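Local structure of oxetanocin-like protein (Pyrococcus furiosus, 1XX7) at the interface of chains A and B. The protein is an HD-domain metalloprotein that probably hydrolyses 2'-deoxyribonucleoside 5'-phosphates to the deoxyribonucleoside and phosphate. Coordinates in Å, arbitrary orientation; residue numbers count along the deposited sequence, not the author numbering. Chains: chain A/B, oxetanocin-like protein.

The interface of chains A and B. Residues chain A 25, 29, 85-86, 88-89; chain B 81-83.
B:Thr83 pushes its methyl group CG2 against the ring of A:Pro86, and this is the tight end of the patch. The two side chains meet tip to tip, CG2 lying 3.4 Å from A:Pro86 CG and equally near CD, a little closer than ordinary van der Waals contact. A:Met25 comes at the same methyl from helix 25-30. Its chain bends at chi2 and chi3, which turns the terminal CE toward B:Thr83 CG2 at 4.0 Å. A:Ile29, one turn further along that helix, crosses the threonine at about a right angle and only grazes it with CD1, so the methyl sits in a shallow apolar seat whose firm side is the proline.

A bond within chain B probably helps hold the threonine in this rotamer: its hydroxyl OG1, placed between the backbone N and the carbonyl carbon (chi1 73°), donates to the carbonyl O of B:Ile82 at 2.5 Å, while CG2 faces chain A. Toward A:Leu85 the packing is loose, with CD2 no nearer than 4.2 Å to OG1.

The polar link lies on the other side of the proline, where helix 87-90 of chain A meets the end of helix 79-82 of chain B. A:Ala89 lays CB beside this stretch of backbone, 3.8 Å from B:Ile82 CA, while B:Ile81 rests its branch methyl CG2 over the carbonyl of A:Ser88. The protein is a homodimer, and the two-fold relation between the chains repeats the whole arrangement with their roles exchanged; whether this particular pair is the biological dimer cannot be settled from the patch alone. Bridging the subunits, the A:Ser88 hydroxyl OG donates to B:Ile81 O at 2.6 Å, meeting a lone pair in the carbonyl plane with a C=O...OG angle of 128°.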
loop_
_atom_site.group_PDB
_atom_site.type_symbol
_atom_site.label_atom_id
_atom_site.label_comp_id
_atom_site.label_asym_id
_atom_site.label_seq_id
_atom_site.Cartn_x
_atom_site.Cartn_y
_atom_site.Cartn_z
ATOM N N MET A 25 6.347 4.389 13.667
ATOM C CA MET A 25 7.044 3.080 13.636
ATOM C C MET A 25 6.452 2.028 14.561
ATOM O O MET A 25 6.422 0.855 14.212
ATOM C CB MET A 25 8.554 3.237 13.916
ATOM C CG MET A 25 9.343 3.764 12.724
ATOM S SD MET A 25 9.493 2.642 11.259
ATOM C CE MET A 25 9.530 1.100 12.016
ATOM N N ILE A 29 5.921 -1.761 13.051
ATOM C CA ILE A 29 6.596 -2.888 13.631
ATOM C C ILE A 29 5.626 -3.933 14.244
ATOM O O ILE A 29 5.935 -5.108 14.249
ATOM C CB ILE A 29 7.644 -2.405 14.662
ATOM C CG1 ILE A 29 8.745 -1.622 13.915
ATOM C CG2 ILE A 29 8.271 -3.600 15.373
ATOM C CD1 ILE A 29 9.669 -0.876 14.754
ATOM N N LEU A 85 11.621 7.107 16.283
ATOM C CA LEU A 85 12.266 5.970 16.910
ATOM C C LEU A 85 11.272 5.208 17.807
ATOM O O LEU A 85 10.603 5.803 18.671
ATOM C CB LEU A 85 13.519 6.400 17.674
ATOM C CG LEU A 85 14.564 7.057 16.769
ATOM C CD1 LEU A 85 15.772 7.537 17.578
ATOM C CD2 LEU A 85 15.004 6.131 15.663
ATOM N N PRO A 86 11.120 3.895 17.545
ATOM C CA PRO A 86 10.224 3.091 18.380
ATOM C C PRO A 86 10.822 2.863 19.760
ATOM O O PRO A 86 12.014 3.173 19.993
ATOM C CB PRO A 86 10.086 1.771 17.588
ATOM C CG PRO A 86 11.337 1.696 16.720
ATOM C CD PRO A 86 11.774 3.099 16.476
ATOM N N SER A 88 11.749 0.181 21.179
ATOM C CA SER A 88 12.863 -0.776 21.146
ATOM C C SER A 88 14.198 -0.050 20.964
ATOM O O SER A 88 15.179 -0.393 21.602
ATOM C CB SER A 88 12.632 -1.824 20.039
ATOM O OG SER A 88 12.648 -1.237 18.732
ATOM N N ALA A 89 14.190 0.977 20.105
ATOM C CA ALA A 89 15.365 1.739 19.731
ATOM C C ALA A 89 15.740 2.729 20.823
ATOM O O ALA A 89 16.930 3.080 21.008
ATOM C CB ALA A 89 15.097 2.480 18.415
ATOM N N ILE B 81 15.707 -3.829 15.954
ATOM C CA ILE B 81 15.511 -3.087 17.219
ATOM C C ILE B 81 15.696 -1.566 17.092
ATOM O O ILE B 81 14.949 -0.772 17.690
ATOM C CB ILE B 81 16.501 -3.622 18.330
ATOM C CG1 ILE B 81 16.076 -5.040 18.728
ATOM C CG2 ILE B 81 16.522 -2.675 19.568
ATOM C CD1 ILE B 81 17.173 -5.990 18.751
ATOM N N ILE B 82 16.718 -1.181 16.349
ATOM C CA ILE B 82 17.106 0.216 16.186
ATOM C C ILE B 82 16.313 0.908 15.034
ATOM O O ILE B 82 16.166 2.136 15.040
ATOM C CB ILE B 82 18.653 0.279 15.905
ATOM C CG1 ILE B 82 19.441 -0.230 17.124
ATOM C CG2 ILE B 82 19.113 1.681 15.479
ATOM C CD1 ILE B 82 19.196 0.573 18.384
ATOM N N THR B 83 15.775 0.084 14.115
ATOM C CA THR B 83 15.235 0.477 12.763
ATOM C C THR B 83 16.419 0.899 11.873
ATOM O O THR B 83 17.544 0.887 12.326
ATOM C CB THR B 83 14.117 1.602 12.785
ATOM O OG1 THR B 83 14.713 2.847 13.071
ATOM C CG2 THR B 83 13.065 1.345 13.826
#